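Local coordinates for protein ferritin, putative (Archaeoglobus fulgidus, PDB 5LS9) that probably stores iron inside a hollow shell of 24 subunits, as ferritins do, and serves in humanized form as a tool for cell-targeted delivery, at residues F[24-29]-F[43-48]; F[30-35]-F[83-88]. The protein carries 10 engineered substitutions. All blocks are in the same frame, centred on the assembly; numbering follows the deposited sequence.

Contact 1 (F[24-29]-F[43-48])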
# COMPACT_ATOMS: atom_id res chain seq x y z
N TYR F 24 -9.81 47.09 -30.01
CA TYR F 24 -11.02 47.88 -30.08
C TYR F 24 -11.89 47.48 -31.30
O TYR F 24 -13.11 47.48 -31.22
CB TYR F 24 -10.67 49.38 -30.09
CG TYR F 24 -11.72 50.27 -29.45
CD1 TYR F 24 -12.21 50.01 -28.17
CD2 TYR F 24 -12.21 51.39 -30.12
CE1 TYR F 24 -13.17 50.83 -27.59
CE2 TYR F 24 -13.17 52.21 -29.55
CZ TYR F 24 -13.65 51.93 -28.28
OH TYR F 24 -14.60 52.75 -27.71
N LEU F 25 -11.25 47.12 -32.41
CA LEU F 25 -11.98 46.66 -33.60
C LEU F 25 -12.73 45.37 -33.33
O LEU F 25 -13.93 45.26 -33.64
CB LEU F 25 -11.02 46.46 -34.79
CG LEU F 25 -11.59 45.95 -36.12
CD1 LEU F 25 -12.50 46.98 -36.77
CD2 LEU F 25 -10.47 45.56 -37.08
N TYR F 26 -12.04 44.38 -32.76
CA TYR F 26 -12.64 43.06 -32.54
C TYR F 26 -13.73 43.12 -31.48
O TYR F 26 -14.70 42.38 -31.55
CB TYR F 26 -11.58 42.02 -32.18
CG TYR F 26 -10.54 41.82 -33.26
CD1 TYR F 26 -10.91 41.49 -34.55
CD2 TYR F 26 -9.19 41.96 -32.99
CE1 TYR F 26 -9.96 41.31 -35.54
CE2 TYR F 26 -8.24 41.78 -33.96
CZ TYR F 26 -8.63 41.46 -35.23
OH TYR F 26 -7.68 41.29 -36.19
N LEU F 27 -13.57 44.03 -30.51
CA LEU F 27 -14.65 44.32 -29.58
C LEU F 27 -15.90 44.76 -30.35
O LEU F 27 -16.98 44.22 -30.14
CB LEU F 27 -14.23 45.39 -28.56
CG LEU F 27 -15.29 45.78 -27.53
CD1 LEU F 27 -15.92 44.55 -26.87
CD2 LEU F 27 -14.69 46.69 -26.47
N SER F 28 -15.73 45.72 -31.26
CA SER F 28 -16.83 46.22 -32.09
C SER F 28 -17.47 45.15 -32.98
O SER F 28 -18.65 45.26 -33.33
CB SER F 28 -16.37 47.40 -32.97
OG SER F 28 -17.46 47.93 -33.72
N MET F 29 -16.71 44.13 -33.38
CA MET F 29 -17.28 43.01 -34.12
C MET F 29 -18.14 42.13 -33.21
O MET F 29 -19.21 41.68 -33.61
CB MET F 29 -16.19 42.18 -34.81
CG MET F 29 -15.67 42.82 -36.09
SD MET F 29 -14.09 42.15 -36.63
CE MET F 29 -13.84 43.08 -38.13
N ASN F 43 -18.46 35.34 -29.07
CA ASN F 43 -17.44 34.81 -28.17
C ASN F 43 -16.03 34.86 -28.78
O ASN F 43 -15.07 35.25 -28.10
CB ASN F 43 -17.79 33.37 -27.77
CG ASN F 43 -16.78 32.77 -26.81
OD1 ASN F 43 -15.86 32.05 -27.22
ND2 ASN F 43 -16.91 33.09 -25.53
N TRP F 44 -15.93 34.49 -30.05
CA TRP F 44 -14.64 34.45 -30.78
C TRP F 44 -13.94 35.80 -30.83
O TRP F 44 -12.74 35.89 -30.61
CB TRP F 44 -14.86 33.97 -32.21
CG TRP F 44 -13.61 33.56 -32.93
CD1 TRP F 44 -13.09 32.31 -32.98
CD2 TRP F 44 -12.73 34.40 -33.70
NE1 TRP F 44 -11.95 32.30 -33.74
CE2 TRP F 44 -11.71 33.57 -34.20
CE3 TRP F 44 -12.71 35.76 -34.01
CZ2 TRP F 44 -10.67 34.06 -34.99
CZ3 TRP F 44 -11.68 36.24 -34.80
CH2 TRP F 44 -10.67 35.39 -35.28
N MET F 45 -14.70 36.85 -31.14
CA MET F 45 -14.15 38.21 -31.18
C MET F 45 -13.74 38.70 -29.79
O MET F 45 -12.68 39.31 -29.64
CB MET F 45 -15.16 39.16 -31.82
CG MET F 45 -15.50 38.81 -33.26
SD MET F 45 -14.23 39.27 -34.44
CE MET F 45 -14.62 38.18 -35.80
N ARG F 46 -14.56 38.44 -28.77
CA ARG F 46 -14.23 38.79 -27.38
C ARG F 46 -12.88 38.20 -26.96
O ARG F 46 -12.09 38.85 -26.28
CB ARG F 46 -15.31 38.30 -26.41
CG ARG F 46 -16.66 39.02 -26.51
CD ARG F 46 -16.68 40.31 -25.71
NE ARG F 46 -16.82 40.08 -24.27
CZ ARG F 46 -17.96 39.82 -23.63
NH1 ARG F 46 -19.12 39.76 -24.29
NH2 ARG F 46 -17.95 39.63 -22.31
N VAL F 47 -12.64 36.95 -27.35
CA VAL F 47 -11.37 36.29 -27.03
C VAL F 47 -10.24 36.95 -27.84
O VAL F 47 -9.16 37.24 -27.30
CB VAL F 47 -11.43 34.77 -27.30
CG1 VAL F 47 -10.05 34.14 -27.19
CG2 VAL F 47 -12.38 34.09 -26.32
N GLN F 48 -10.50 37.20 -29.12
CA GLN F 48 -9.52 37.87 -29.97
C GLN F 48 -9.21 39.28 -29.45
O GLN F 48 -8.12 39.78 -29.66
CB GLN F 48 -10.05 37.97 -31.39
CG GLN F 48 -9.00 38.39 -32.40
CD GLN F 48 -7.99 37.30 -32.68
OE1 GLN F 48 -8.33 36.24 -33.19
NE2 GLN F 48 -6.73 37.56 -32.34
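Along segment 24-29 the first residue to meet 43-48 is Tyr26; Tyr24, just before it, instead bonds through OH to the backbone O of Gln73 of the second subunit. With chi1 near -61° the CG of Tyr26 stands beside the backbone N, and the ring lies alongside Gln48, whose CG sits over one face, displaced toward the rim, 3.8 Å from the ring centroid: a CH-pi contact. Gln48 bends at chi2, and its amide runs on to Arg163, which OE1 accepts from. The sulfur of Met45 approaches the same ring obliquely, SD lying 4.0 Å from Tyr26 CD1, as a Met-aromatic contact. The two segments are closest at Tyr26 and Met45, whose CA atoms lie 5.3 Å apart; Tyr26 O faces Met45 CB. This is the antiparallel pairing of the first two long helices of a ferritin four-helix bundle, with segment axes 7.9 Å apart at 164°. An alanine at Tyr26 would probably loosen this packing, since it removes the ring that covers Gln48 CG and meets the Met45 sulfur. One residue on, Leu27 leans outward, yet its CD1 still reaches Arg46 CD at 4.5 Å; the guanidinium of Arg46 continues to Asp61 of the second subunit in a salt bridge. Met29, a turn beyond Leu25, brings its CB to 3.5 Å from Met45 SD. Its own chain runs on extended and crosses that of Met45 obliquely, so that the two sulfurs, Met29 SD and Met45 SD, lie 3.6 Å apart.

Contact 2 (F[30-35]-F[83-88]). Engineered in segment 83-88: Glu83 (natural residue Asp).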
# COMPACT_ATOMS: atom_id res chain seq x y z
N ALA F 30 -17.68 41.92 -31.97
CA ALA F 30 -18.45 41.17 -30.97
C ALA F 30 -19.84 41.77 -30.77
O ALA F 30 -20.83 41.04 -30.71
CB ALA F 30 -17.71 41.12 -29.64
N SER F 31 -19.91 43.09 -30.69
CA SER F 31 -21.17 43.80 -30.58
C SER F 31 -22.02 43.59 -31.84
O SER F 31 -23.23 43.35 -31.75
CB SER F 31 -20.92 45.29 -30.37
OG SER F 31 -20.26 45.84 -31.48
N TYR F 32 -21.37 43.67 -33.00
CA TYR F 32 -22.05 43.45 -34.28
C TYR F 32 -22.71 42.07 -34.30
O TYR F 32 -23.91 41.95 -34.58
CB TYR F 32 -21.07 43.62 -35.45
CG TYR F 32 -21.56 43.07 -36.78
CD1 TYR F 32 -22.60 43.68 -37.47
CD2 TYR F 32 -20.97 41.94 -37.34
CE1 TYR F 32 -23.05 43.17 -38.68
CE2 TYR F 32 -21.42 41.42 -38.54
CZ TYR F 32 -22.45 42.04 -39.21
OH TYR F 32 -22.88 41.52 -40.40
N PHE F 33 -21.94 41.03 -33.97
CA PHE F 33 -22.43 39.65 -33.97
C PHE F 33 -23.46 39.40 -32.86
O PHE F 33 -24.32 38.53 -33.00
CB PHE F 33 -21.27 38.66 -33.83
CG PHE F 33 -20.47 38.47 -35.09
CD1 PHE F 33 -20.98 37.73 -36.14
CD2 PHE F 33 -19.21 39.03 -35.23
CE1 PHE F 33 -20.25 37.54 -37.30
CE2 PHE F 33 -18.48 38.85 -36.39
CZ PHE F 33 -19.00 38.11 -37.43
N ASP F 34 -23.34 40.18 -31.78
CA ASP F 34 -24.29 40.12 -30.64
C ASP F 34 -25.72 40.55 -31.02
O ASP F 34 -26.69 39.91 -30.60
CB ASP F 34 -23.80 40.99 -29.46
CG ASP F 34 -23.22 40.17 -28.32
OD1 ASP F 34 -23.72 39.05 -28.06
OD2 ASP F 34 -22.26 40.65 -27.67
N SER F 35 -25.82 41.64 -31.79
CA SER F 35 -27.12 42.19 -32.19
C SER F 35 -27.86 41.25 -33.14
O SER F 35 -29.08 41.10 -33.03
CB SER F 35 -26.95 43.57 -32.85
OG SER F 35 -26.59 43.43 -34.21
N GLU F 83 -21.79 44.17 -43.92
CA GLU F 83 -22.82 43.52 -44.73
C GLU F 83 -23.24 42.17 -44.18
O GLU F 83 -24.44 41.87 -44.13
CB GLU F 83 -22.31 43.32 -46.16
CG GLU F 83 -22.19 44.59 -46.99
CD GLU F 83 -23.48 44.94 -47.71
OE1 GLU F 83 -23.91 44.19 -48.62
OE2 GLU F 83 -24.07 45.99 -47.38
N SER F 84 -22.26 41.37 -43.78
CA SER F 84 -22.46 39.97 -43.41
C SER F 84 -21.31 39.40 -42.57
O SER F 84 -20.18 39.90 -42.62
CB SER F 84 -22.59 39.12 -44.68
OG SER F 84 -21.41 39.21 -45.46
N PRO F 85 -21.60 38.33 -41.80
CA PRO F 85 -20.54 37.59 -41.12
C PRO F 85 -19.35 37.27 -42.03
O PRO F 85 -18.20 37.28 -41.57
CB PRO F 85 -21.25 36.32 -40.68
CG PRO F 85 -22.65 36.75 -40.42
CD PRO F 85 -22.94 37.80 -41.46
N LEU F 86 -19.62 37.00 -43.31
CA LEU F 86 -18.57 36.74 -44.29
C LEU F 86 -17.72 37.99 -44.57
O LEU F 86 -16.49 37.93 -44.50
CB LEU F 86 -19.20 36.22 -45.58
CG LEU F 86 -18.29 35.98 -46.79
CD1 LEU F 86 -17.00 35.24 -46.45
CD2 LEU F 86 -19.08 35.21 -47.84
N ALA F 87 -18.38 39.10 -44.89
CA ALA F 87 -17.69 40.38 -45.12
C ALA F 87 -16.95 40.86 -43.86
O ALA F 87 -15.85 41.42 -43.95
CB ALA F 87 -18.67 41.45 -45.58
N ALA F 88 -17.57 40.64 -42.70
CA ALA F 88 -16.95 40.93 -41.42
C ALA F 88 -15.60 40.26 -41.32
O ALA F 88 -14.59 40.92 -41.06
CB ALA F 88 -17.84 40.47 -40.28
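Two aromatic side chains near the C-terminal end of helix 6-35 form the projecting surface here, and the start of helix 85-112, another long helix of the ferritin bundle, packs against them together with the residue before it. Tyr32 and Phe33 follow each other in sequence but leave the backbone differently: Tyr32 has CG anti to the backbone N (chi1 165°), whereas Phe33 has CG anti to the carbonyl carbon (chi1 -76°). The result is a pair of staggered rings, with Tyr32 CD2 over the centre of one face of Phe33. The small bump of Ala88 fills the hollow between their outer ends, its CB 3.9 Å from Phe33 CZ and 4.1 Å from Tyr32 CE2, touching each ring obliquely. The proline ring of Pro85 provides a second bump, which crosses Phe33 obliquely and places CB at the phenyl edge, 3.7 Å from CE1. Tyr32 reaches farther, bringing its hydroxyl tip up to the backbone at Ser84: OH lies 3.4 Å from Ser84 CA, and Pro85 N comes to the ring edge. The hydroxyl is also near Ser84 N, but the angle is too poor for a bond, so the fit here depends on shape. Around this surface, Leu38 packs on both Phe33 and Pro85, while Arg69 of the second subunit lies against Tyr32. The engineered Glu83 stays at the margin, its CB pointing away from segment 30-35. Ser84 is the N-cap, and its OG accepts from Ala87 N at 3.1 Å along a nearly straight line, with an N-H...O angle of 170°.

In the fold
Helix 6-35 serves both contacts, turning one part of its surface to helix 39-65 in contact 1 and another, nearer its end, to the start of helix 85-112 in contact 2. Contact 1 is buried, its centre about 9 Å from the chain centre, with the Gln48 side chain about 7 Å from the magnesium ion; contact 2 is only partly buried, at about 16 Å. A methylene over one face and an oblique sulfur meet an aromatic ring in contact 1; contact 2 fits rings against proline, alanine and a capped helix start. Their centres are about 10 Å apart, and Met45 CE joins them by packing against Phe33 CE2 at 4.0 Å. Both touch the second subunit.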